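Local coordinates for protein putative invasin (Yersinia pseudotuberculosis IP 31758, PDB 5N40) that probably serves as a bacterial surface adhesin of the invasin type, carrying a C-type lectin-like adhesion domain on a rod of immunoglobulin-like domains, at residues S52-D58 with A70-G75; G75-G79 with P139-M143; P103-L108 with A202-D208; V148-N152 with G195-T199. The protein carries 1 engineered substitution. All coordinates share one frame; numbering follows the deposited sequence.

Contact 1 of 4, residues S52-D58 with A70-G75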
loop_
_atom_site.group_PDB
_atom_site.type_symbol
_atom_site.label_atom_id
_atom_site.label_comp_id
_atom_site.label_asym_id
_atom_site.label_seq_id
_atom_site.Cartn_x
_atom_site.Cartn_y
_atom_site.Cartn_z
ATOM N N SER A 52 22.375 29.839 -7.338
ATOM C CA SER A 52 21.194 29.428 -6.592
ATOM C C SER A 52 21.287 27.938 -6.293
ATOM O O SER A 52 21.709 27.159 -7.150
ATOM C CB SER A 52 19.907 29.697 -7.364
ATOM O OG SER A 52 18.775 29.308 -6.596
ATOM N N THR A 53 20.857 27.545 -5.089
ATOM C CA THR A 53 20.903 26.134 -4.707
ATOM C C THR A 53 19.816 25.311 -5.390
ATOM O O THR A 53 19.939 24.081 -5.472
ATOM C CB THR A 53 20.785 25.986 -3.189
ATOM O OG1 THR A 53 19.576 26.599 -2.720
ATOM C CG2 THR A 53 21.987 26.623 -2.497
ATOM N N LEU A 54 18.772 25.961 -5.891
ATOM C CA LEU A 54 17.681 25.307 -6.590
ATOM C C LEU A 54 17.362 26.082 -7.859
ATOM O O LEU A 54 17.502 27.306 -7.908
ATOM C CB LEU A 54 16.423 25.216 -5.707
ATOM C CG LEU A 54 16.516 24.413 -4.411
ATOM C CD1 LEU A 54 15.239 24.623 -3.587
ATOM C CD2 LEU A 54 16.759 22.937 -4.708
ATOM N N GLY A 55 16.923 25.360 -8.883
ATOM C CA GLY A 55 16.539 25.982 -10.130
ATOM C C GLY A 55 17.740 26.371 -10.969
ATOM O O GLY A 55 18.886 26.005 -10.692
ATOM N N THR A 56 17.458 27.136 -12.021
ATOM C CA THR A 56 18.473 27.570 -12.971
ATOM C C THR A 56 18.315 29.061 -13.258
ATOM O O THR A 56 17.213 29.607 -13.202
ATOM C CB THR A 56 18.388 26.761 -14.276
ATOM O OG1 THR A 56 17.074 26.885 -14.846
ATOM C CG2 THR A 56 18.688 25.290 -14.002
ATOM N N LEU A 57 19.437 29.715 -13.553
ATOM C CA LEU A 57 19.484 31.145 -13.831
ATOM C C LEU A 57 19.891 31.387 -15.279
ATOM O O LEU A 57 20.675 30.625 -15.853
ATOM C CB LEU A 57 20.480 31.849 -12.897
ATOM C CG LEU A 57 20.115 31.893 -11.410
ATOM C CD1 LEU A 57 21.367 31.832 -10.523
ATOM C CD2 LEU A 57 19.322 33.143 -11.114
ATOM N N ASP A 58 19.355 32.455 -15.877
ATOM C CA ASP A 58 19.852 32.891 -17.174
ATOM C C ASP A 58 20.966 33.914 -16.939
ATOM O O ASP A 58 21.434 34.097 -15.812
ATOM C CB ASP A 58 18.710 33.414 -18.047
ATOM C CG ASP A 58 18.079 34.678 -17.510
ATOM O OD1 ASP A 58 18.452 35.124 -16.403
ATOM O OD2 ASP A 58 17.199 35.230 -18.208
ATOM N N ALA A 70 18.812 38.925 -13.135
ATOM C CA ALA A 70 18.724 37.664 -13.859
ATOM C C ALA A 70 17.407 37.001 -13.489
ATOM O O ALA A 70 16.812 37.294 -12.449
ATOM C CB ALA A 70 19.900 36.733 -13.548
ATOM N N THR A 71 16.944 36.114 -14.363
ATOM C CA THR A 71 15.721 35.360 -14.121
ATOM C C THR A 71 16.087 33.972 -13.607
ATOM O O THR A 71 16.853 33.250 -14.253
ATOM C CB THR A 71 14.876 35.259 -15.391
ATOM O OG1 THR A 71 14.454 36.570 -15.790
ATOM C CG2 THR A 71 13.644 34.380 -15.163
ATOM N N LEU A 72 15.547 33.617 -12.446
ATOM C CA LEU A 72 15.609 32.257 -11.943
ATOM C C LEU A 72 14.365 31.507 -12.388
ATOM O O LEU A 72 13.252 32.031 -12.306
ATOM C CB LEU A 72 15.694 32.240 -10.417
ATOM C CG LEU A 72 15.761 30.841 -9.804
ATOM C CD1 LEU A 72 17.185 30.469 -9.504
ATOM C CD2 LEU A 72 14.913 30.737 -8.559
ATOM N N THR A 73 14.558 30.276 -12.847
ATOM C CA THR A 73 13.456 29.388 -13.181
ATOM C C THR A 73 13.483 28.211 -12.218
ATOM O O THR A 73 14.536 27.614 -11.997
ATOM C CB THR A 73 13.552 28.906 -14.633
ATOM O OG1 THR A 73 13.461 30.040 -15.514
ATOM C CG2 THR A 73 12.428 27.926 -14.964
ATOM N N ALA A 74 12.329 27.900 -11.634
ATOM C CA ALA A 74 12.245 26.787 -10.706
ATOM C C ALA A 74 12.710 25.499 -11.375
ATOM O O ALA A 74 12.558 25.306 -12.583
ATOM C CB ALA A 74 10.813 26.622 -10.206
ATOM N N GLY A 75 13.307 24.625 -10.581
ATOM C CA GLY A 75 13.428 23.223 -10.929
ATOM C C GLY A 75 12.202 22.462 -10.483
ATOM O O GLY A 75 11.109 23.021 -10.343
HETATM O O HOH W 1 15.974 37.354 -18.109
#

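Contact 2 of 4, residues G75-G79 with P139-M143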
loop_
_atom_site.group_PDB
_atom_site.type_symbol
_atom_site.label_atom_id
_atom_site.label_comp_id
_atom_site.label_asym_id
_atom_site.label_seq_id
_atom_site.Cartn_x
_atom_site.Cartn_y
_atom_site.Cartn_z
ATOM N N GLY A 75 13.307 24.625 -10.581
ATOM C CA GLY A 75 13.428 23.223 -10.929
ATOM C C GLY A 75 12.202 22.462 -10.483
ATOM O O GLY A 75 11.109 23.021 -10.343
ATOM N N THR A 76 12.386 21.169 -10.221
ATOM C CA THR A 76 11.302 20.318 -9.749
ATOM C C THR A 76 11.515 19.821 -8.321
ATOM O O THR A 76 10.758 18.959 -7.856
ATOM C CB THR A 76 11.123 19.142 -10.709
ATOM O OG1 THR A 76 12.400 18.577 -11.014
ATOM C CG2 THR A 76 10.469 19.620 -11.995
ATOM N N LEU A 77 12.493 20.369 -7.602
ATOM C CA LEU A 77 12.757 20.021 -6.211
ATOM C C LEU A 77 12.290 21.148 -5.299
ATOM O O LEU A 77 12.650 22.309 -5.507
ATOM C CB LEU A 77 14.248 19.762 -5.980
ATOM C CG LEU A 77 14.862 18.659 -6.842
ATOM C CD1 LEU A 77 16.369 18.570 -6.618
ATOM C CD2 LEU A 77 14.181 17.342 -6.555
ATOM N N THR A 78 11.505 20.794 -4.284
ATOM C CA THR A 78 11.076 21.750 -3.276
ATOM C C THR A 78 12.202 22.027 -2.288
ATOM O O THR A 78 13.094 21.198 -2.074
ATOM C CB THR A 78 9.862 21.207 -2.530
ATOM O OG1 THR A 78 10.187 19.919 -1.994
ATOM C CG2 THR A 78 8.686 21.064 -3.473
ATOM N N GLY A 79 12.149 23.199 -1.683
ATOM C CA GLY A 79 13.106 23.584 -0.668
ATOM C C GLY A 79 13.214 25.092 -0.599
ATOM O O GLY A 79 12.300 25.806 -0.992
ATOM N N PRO A 139 7.757 15.303 -12.434
ATOM C CA PRO A 139 8.814 14.487 -11.839
ATOM C C PRO A 139 9.261 15.030 -10.491
ATOM O O PRO A 139 9.093 16.206 -10.169
ATOM C CB PRO A 139 9.948 14.570 -12.866
ATOM C CG PRO A 139 9.757 15.892 -13.519
ATOM C CD PRO A 139 8.270 16.177 -13.504
ATOM N N ASN A 140 9.824 14.122 -9.691
ATOM C CA ASN A 140 10.473 14.458 -8.425
ATOM C C ASN A 140 9.485 14.967 -7.379
ATOM O O ASN A 140 9.854 15.719 -6.471
ATOM C CB ASN A 140 11.605 15.467 -8.645
ATOM C CG ASN A 140 12.712 14.904 -9.523
ATOM O OD1 ASN A 140 13.189 13.785 -9.307
ATOM N ND2 ASN A 140 13.108 15.660 -10.536
ATOM N N VAL A 141 8.238 14.520 -7.463
ATOM C CA VAL A 141 7.211 14.859 -6.484
ATOM C C VAL A 141 7.294 13.873 -5.322
ATOM O O VAL A 141 7.144 12.658 -5.512
ATOM C CB VAL A 141 5.814 14.838 -7.119
ATOM C CG1 VAL A 141 4.732 15.000 -6.048
ATOM C CG2 VAL A 141 5.683 15.936 -8.189
ATOM N N LYS A 142 7.513 14.397 -4.120
ATOM C CA LYS A 142 7.603 13.560 -2.931
ATOM C C LYS A 142 6.241 12.963 -2.584
ATOM O O LYS A 142 5.224 13.658 -2.589
ATOM C CB LYS A 142 8.134 14.380 -1.758
ATOM C CG LYS A 142 9.593 14.798 -1.906
ATOM C CD LYS A 142 10.057 15.556 -0.660
ATOM C CE LYS A 142 11.529 15.924 -0.732
ATOM N NZ LYS A 142 11.968 16.700 0.473
ATOM N N MET A 143 6.242 11.675 -2.242
ATOM C CA MET A 143 5.019 10.909 -2.036
ATOM C C MET A 143 5.074 10.169 -0.708
ATOM O O MET A 143 6.137 9.697 -0.294
ATOM C CB MET A 143 4.816 9.899 -3.171
ATOM C CG MET A 143 3.358 9.553 -3.452
ATOM S SD MET A 143 2.406 10.914 -4.160
ATOM C CE MET A 143 3.316 11.247 -5.665
HETATM O O HOH W 2 10.425 17.866 -4.676
HETATM O O HOH W 3 11.095 19.648 0.402
#

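Contact 3 of 4, residues P103-L108 with A202-D208. Engineered in segment 202-208: A203 (natural residue Lys).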
loop_
_atom_site.group_PDB
_atom_site.type_symbol
_atom_site.label_atom_id
_atom_site.label_comp_id
_atom_site.label_asym_id
_atom_site.label_seq_id
_atom_site.Cartn_x
_atom_site.Cartn_y
_atom_site.Cartn_z
ATOM N N PRO A 103 5.753 23.113 -3.061
ATOM C CA PRO A 103 5.278 21.985 -3.869
ATOM C C PRO A 103 4.415 22.420 -5.042
ATOM O O PRO A 103 3.662 23.396 -4.972
ATOM C CB PRO A 103 4.459 21.160 -2.871
ATOM C CG PRO A 103 5.053 21.463 -1.557
ATOM C CD PRO A 103 5.464 22.922 -1.633
ATOM N N ALA A 104 4.504 21.648 -6.117
ATOM C CA ALA A 104 3.700 21.905 -7.296
ATOM C C ALA A 104 2.322 21.280 -7.116
ATOM O O ALA A 104 2.228 20.085 -6.794
ATOM C CB ALA A 104 4.374 21.329 -8.539
ATOM N N PRO A 105 1.245 22.039 -7.290
ATOM C CA PRO A 105 -0.079 21.411 -7.302
ATOM C C PRO A 105 -0.139 20.347 -8.387
ATOM O O PRO A 105 0.248 20.587 -9.536
ATOM C CB PRO A 105 -1.026 22.577 -7.589
ATOM C CG PRO A 105 -0.299 23.783 -7.045
ATOM C CD PRO A 105 1.157 23.517 -7.320
ATOM N N VAL A 106 -0.628 19.161 -8.016
ATOM C CA VAL A 106 -0.714 18.040 -8.945
ATOM C C VAL A 106 -2.052 17.325 -8.799
ATOM O O VAL A 106 -2.741 17.428 -7.781
ATOM C CB VAL A 106 0.428 17.024 -8.747
ATOM C CG1 VAL A 106 1.754 17.620 -9.174
ATOM C CG2 VAL A 106 0.479 16.543 -7.296
ATOM N N ASP A 107 -2.414 16.597 -9.855
ATOM C CA ASP A 107 -3.473 15.597 -9.813
ATOM C C ASP A 107 -2.815 14.225 -9.814
ATOM O O ASP A 107 -1.905 13.970 -10.614
ATOM C CB ASP A 107 -4.420 15.694 -11.013
ATOM C CG ASP A 107 -5.116 17.035 -11.122
ATOM O OD1 ASP A 107 -5.612 17.550 -10.096
ATOM O OD2 ASP A 107 -5.177 17.551 -12.257
ATOM N N LEU A 108 -3.268 13.358 -8.926
ATOM C CA LEU A 108 -2.731 12.012 -8.818
ATOM C C LEU A 108 -3.696 10.996 -9.410
ATOM O O LEU A 108 -4.904 11.047 -9.161
ATOM C CB LEU A 108 -2.454 11.642 -7.364
ATOM C CG LEU A 108 -1.477 12.517 -6.582
ATOM C CD1 LEU A 108 -1.200 11.899 -5.218
ATOM C CD2 LEU A 108 -0.195 12.717 -7.332
ATOM N N ALA A 202 -2.451 7.822 -1.370
ATOM C CA ALA A 202 -1.220 8.450 -1.819
ATOM C C ALA A 202 -1.352 9.958 -1.656
ATOM O O ALA A 202 -2.333 10.545 -2.112
ATOM C CB ALA A 202 -0.946 8.093 -3.279
ATOM N N ALA A 203 -0.376 10.575 -0.990
ATOM C CA ALA A 203 -0.349 12.017 -0.784
ATOM C C ALA A 203 0.947 12.603 -1.331
ATOM O O ALA A 203 2.042 12.195 -0.929
ATOM C CB ALA A 203 -0.485 12.364 0.697
ATOM N N ALA A 204 0.820 13.580 -2.225
ATOM C CA ALA A 204 1.974 14.335 -2.681
ATOM C C ALA A 204 2.311 15.415 -1.654
ATOM O O ALA A 204 1.494 15.765 -0.802
ATOM C CB ALA A 204 1.698 14.963 -4.049
ATOM N N GLU A 205 3.540 15.933 -1.734
ATOM C CA GLU A 205 3.959 16.955 -0.782
ATOM C C GLU A 205 3.091 18.204 -0.865
ATOM O O GLU A 205 3.043 18.981 0.094
ATOM C CB GLU A 205 5.441 17.307 -0.996
ATOM C CG GLU A 205 5.841 17.587 -2.426
ATOM C CD GLU A 205 7.325 17.878 -2.575
ATOM O OE1 GLU A 205 7.921 18.453 -1.631
ATOM O OE2 GLU A 205 7.890 17.515 -3.634
ATOM N N SER A 206 2.370 18.399 -1.966
ATOM C CA SER A 206 1.465 19.536 -2.092
ATOM C C SER A 206 0.196 19.372 -1.270
ATOM O O SER A 206 -0.545 20.347 -1.109
ATOM C CB SER A 206 1.068 19.718 -3.548
ATOM O OG SER A 206 0.438 18.534 -4.002
ATOM N N GLY A 207 -0.084 18.169 -0.780
ATOM C CA GLY A 207 -1.338 17.868 -0.127
ATOM C C GLY A 207 -2.389 17.296 -1.050
ATOM O O GLY A 207 -3.476 16.927 -0.584
ATOM N N ASP A 208 -2.107 17.237 -2.346
ATOM C CA ASP A 208 -2.975 16.542 -3.283
ATOM C C ASP A 208 -2.898 15.040 -3.036
ATOM O O ASP A 208 -1.825 14.503 -2.746
ATOM C CB ASP A 208 -2.561 16.886 -4.710
ATOM C CG ASP A 208 -2.791 18.353 -5.036
ATOM O OD1 ASP A 208 -3.971 18.759 -5.033
ATOM O OD2 ASP A 208 -1.800 19.098 -5.249
HETATM O O HOH W 4 3.687 18.304 -4.989
HETATM O O HOH W 5 6.289 19.026 -5.712
#

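Contact 4 of 4, residues V148-N152 with G195-T199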
loop_
_atom_site.group_PDB
_atom_site.type_symbol
_atom_site.label_atom_id
_atom_site.label_comp_id
_atom_site.label_asym_id
_atom_site.label_seq_id
_atom_site.Cartn_x
_atom_site.Cartn_y
_atom_site.Cartn_z
ATOM N N VAL A 148 -6.174 4.424 5.232
ATOM C CA VAL A 148 -7.299 5.255 5.650
ATOM C C VAL A 148 -8.589 4.470 5.843
ATOM O O VAL A 148 -9.573 5.046 6.321
ATOM C CB VAL A 148 -7.536 6.429 4.669
ATOM C CG1 VAL A 148 -6.334 7.369 4.641
ATOM C CG2 VAL A 148 -7.856 5.917 3.268
ATOM N N ALA A 149 -8.630 3.177 5.511
ATOM C CA ALA A 149 -9.793 2.347 5.810
ATOM C C ALA A 149 -9.388 0.881 5.717
ATOM O O ALA A 149 -8.494 0.526 4.950
ATOM C CB ALA A 149 -10.971 2.618 4.863
ATOM N N VAL A 150 -10.054 0.045 6.519
ATOM C CA VAL A 150 -9.844 -1.408 6.520
ATOM C C VAL A 150 -11.176 -2.068 6.827
ATOM O O VAL A 150 -11.731 -1.871 7.915
ATOM C CB VAL A 150 -8.786 -1.856 7.548
ATOM C CG1 VAL A 150 -8.542 -3.370 7.436
ATOM C CG2 VAL A 150 -7.481 -1.104 7.374
ATOM N N VAL A 151 -11.695 -2.878 5.895
ATOM C CA VAL A 151 -12.992 -3.522 6.066
ATOM C C VAL A 151 -12.895 -4.982 5.640
ATOM O O VAL A 151 -12.009 -5.375 4.882
ATOM C CB VAL A 151 -14.117 -2.826 5.265
ATOM C CG1 VAL A 151 -14.298 -1.381 5.731
ATOM C CG2 VAL A 151 -13.834 -2.882 3.755
ATOM N N ASN A 152 -13.832 -5.782 6.134
ATOM C CA ASN A 152 -13.945 -7.169 5.699
ATOM C C ASN A 152 -14.822 -7.200 4.446
ATOM O O ASN A 152 -15.014 -6.173 3.788
ATOM C CB ASN A 152 -14.439 -8.050 6.860
ATOM C CG ASN A 152 -15.887 -7.783 7.254
ATOM O OD1 ASN A 152 -16.592 -6.986 6.636
ATOM N ND2 ASN A 152 -16.333 -8.462 8.311
ATOM N N GLY A 195 -7.463 -11.018 5.825
ATOM C CA GLY A 195 -8.469 -11.086 4.777
ATOM C C GLY A 195 -9.281 -9.816 4.635
ATOM O O GLY A 195 -10.516 -9.841 4.698
ATOM N N VAL A 196 -8.597 -8.695 4.424
ATOM C CA VAL A 196 -9.245 -7.393 4.459
ATOM C C VAL A 196 -8.938 -6.606 3.190
ATOM O O VAL A 196 -7.945 -6.838 2.494
ATOM C CB VAL A 196 -8.833 -6.579 5.711
ATOM C CG1 VAL A 196 -9.310 -7.279 6.968
ATOM C CG2 VAL A 196 -7.329 -6.383 5.771
ATOM N N GLN A 197 -9.828 -5.653 2.910
ATOM C CA GLN A 197 -9.645 -4.652 1.872
ATOM C C GLN A 197 -9.134 -3.383 2.541
ATOM O O GLN A 197 -9.809 -2.827 3.413
ATOM C CB GLN A 197 -10.962 -4.385 1.145
ATOM C CG GLN A 197 -10.921 -3.281 0.109
ATOM C CD GLN A 197 -12.302 -2.769 -0.244
ATOM O OE1 GLN A 197 -12.766 -1.754 0.295
ATOM N NE2 GLN A 197 -12.960 -3.450 -1.162
ATOM N N THR A 198 -7.944 -2.945 2.145
ATOM C CA THR A 198 -7.299 -1.784 2.737
ATOM C C THR A 198 -7.320 -0.637 1.737
ATOM O O THR A 198 -6.931 -0.808 0.579
ATOM C CB THR A 198 -5.861 -2.106 3.144
ATOM O OG1 THR A 198 -5.862 -3.208 4.063
ATOM C CG2 THR A 198 -5.192 -0.888 3.801
ATOM N N THR A 199 -7.769 0.528 2.188
ATOM C CA THR A 199 -7.721 1.730 1.366
ATOM C C THR A 199 -6.412 2.444 1.666
ATOM O O THR A 199 -6.185 2.894 2.795
ATOM C CB THR A 199 -8.913 2.638 1.648
ATOM O OG1 THR A 199 -10.130 1.930 1.391
ATOM C CG2 THR A 199 -8.847 3.882 0.768
#

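Contact 1 of 4, residues S52-D58 with A70-G75
T56 and T73 form a hydrogen-bonded antiparallel pair, and L57 and L72 the non-hydrogen-bonded pair beside it, in the beta hairpin of strands 56-63 and 67-73. The hairpin lies at one edge of a sheet in the N-terminal domain, which belongs to the immunoglobulin-like E-set group. The backbones are joined reciprocally: T56 N donates a hydrogen bond to T73 O (3.0 Å) and T73 N donates one to T56 O (2.8 Å).

The tight side is the leucine face. L72 has CG anti to its backbone N (chi1 180°), which carries CD1 along the sheet to the start of the other segment, where it rests on CB and OG of S52. L57 also packs on this methyl, with CG 3.8 Å from L72 CD1 and CD2 lying over L72 CB. F50 backs L57, and I99 backs L72. The S52 hydroxyl beside this methyl donates to L54 O, meeting a lone pair in the carbonyl plane at 2.7 Å, a bond that ties S52 to the backbone just before G55.

The opposite face, with T56 and T73, is looser: T56 is exposed, and the nearest atom of T73 to T56 OG1 is its own O, at 3.9 Å. The hairpin also becomes wetter toward D58, whose side chain folds back on the partner strand. One water spans D58 OD2 and T71 OG1, while D58 N bonds to T71 O. The other carboxylate oxygen, D58 OD1, accepts a hydrogen bond from T71 N at 2.7 Å on its syn side, with the donor 32° out of the carboxylate plane.

Contact 2 of 4, residues G75-G79 with P139-M143
T76 and N140 bring their CA atoms to 6.1 Å, but neither segment is extended there, N140 has a positive phi (67°), and no backbone hydrogen bond passes directly between the two loops. Side chains and water make the junction instead.

T76 and N140 carry the one direct bond. The threonine OG1 sits between its backbone N and carbonyl carbon (chi1 46°), a rotation that turns it to the tip of N140, while CG2 lies 4.1 Å from P139 CG, the two side chains set roughly perpendicular. N140 ND2 donates to T76 OG1 over 3.0 Å in a fairly straight bond, and the acceptor lies almost in the amide plane. This hold on one N-H probably restricts rotation of the amide. L77 covers the stem of the same asparagine, its CD2 being 3.8 Å from N140 CB.

Farther along, the gap is bridged by solvent. One water accepts from T78 N at 3.1 Å and lies 2.9 Å from N140 O, to which it can donate, so it links the two backbones. A second donates to T78 OG1 at 2.6 Å and accepts from K142 NZ, which arrives at the end of a fully extended chain. T78 OG1 is also hydrogen-bonded to E205, so the water is its second partner; the other carboxylate oxygen of E205 takes the backbone N-H of K142. Y131 packs against T76 and P139 as well. Small, polar and partly hydrated, the contact is an end-to-end junction of two consecutive immunoglobulin-like domains in a rod-shaped adhesin.

Contact 3 of 4, residues P103-L108 with A202-D208
D208 meets V106 by its whole side chain. Its CB lies against V106 O, with V106 CG2 at 4.0 Å. With CG anti to the carbonyl carbon, D208 (chi1 -66°) brings the carboxylate up to the V106 backbone, where CG and V106 O are modelled so close that their spacing is doubtful. OD2 is gripped twice: V106 N donates to it over 3.0 Å, from above the carboxylate plane, and S206 OG donates at 2.6 Å from the opposite face, on the anti side. OD1 turns to K132, with which it forms a salt bridge. Three donors thus fix the rotation of the group, and the lysine would be expected to favour its charged form.

S206 belongs to a type I turn from A204 to G207, and its OG, between backbone N and carbonyl carbon (chi1 59°), is turned to the D208 carboxylate. The P103 ring lies against this turn, with CB packed tightly on S206 CA (3.5 Å) and CG near E205 O. Water completes the join: one molecule accepts from A104 N and donates to E205 OE2 at 3.0 Å, and another links A104 O with S206 N, weakly at the latter end. T78 is a further partner of the E205 carboxylate.

The apolar end is closed by V106 CG2 on A204 CB (3.8 Å), and by L108 CD1, which touches A202 CB (4.3 Å) and A204 CB. Segments 106-108 and 202-204, of strands 106-112 and 197-204, run nearly antiparallel, 8.5 Å between axes, in the two facing sheets of the second immunoglobulin-like domain; V127 and A129 of strand 123-131 and M143 of strand 142-151 pack on L108.

Contact 4 of 4, residues V148-N152 with G195-T199
V150 turns CG1 anti to its backbone N (chi1 -176°), while V196, with CG1 anti to its carbonyl carbon (chi1 -64°), leaves CG2 between N and C, and these rotations bring the two methyls to 3.6 Å, V150 CG1 to V196 CG2. The valines cross at a slant on the face carrying V150 and T198. On the other face V151 and Q197 run alongside each other in the same direction: V151 CG2 comes 3.8 Å from Q197 OE1, and the extended glutamine chain leans on W230.

The backbones are antiparallel neighbours, 4.7 Å between strand axes. V151 and Q197 exchange two bonds, V151 N to Q197 O at 3.1 Å and Q197 N to V151 O at 3.0 Å. Toward T199 the pairing becomes less regular. V148, with psi near -6°, gives its N-H to T199 O at 2.9 Å, whereas T199 N donates to A149 O, so both residues face T199, as in a beta bulge. Here V148 CG2 presses on T199 CG2 at 3.4 Å, tighter than normal carbon contact. T199 OG1 lies 3.6 Å from A149 CB, and its polar partner is N213 on the next strand.

No charged side chain takes part. The pairing of these inner strands therefore rests on main-chain bonds and uncharged side chains, mostly valine and threonine, with the threonine hydroxyl tying in the third strand.

Overall arrangement
Contacts 1 and 4 are pairings of antiparallel strands within single domains, knit by main-chain bonds, although contact 1 lies at a sheet edge and ends in a hydrated aspartate, whereas contact 4 is uncharged and lies between inner strands. Contact 3 joins two facing sheets and is partly buried, with a carboxylate clasp in place of strand pairing. Contact 2 is the surface member, where the domains meet through hydroxyl, amide and water. It follows contact 1 through the shared G75 and touches contact 3 through E205, which bonds to T78 and K142. Strands 142-151 and 197-204 span the distance between this junction and contact 4, in opposite directions; the centres of contacts 2 and 4 are about 30 Å apart.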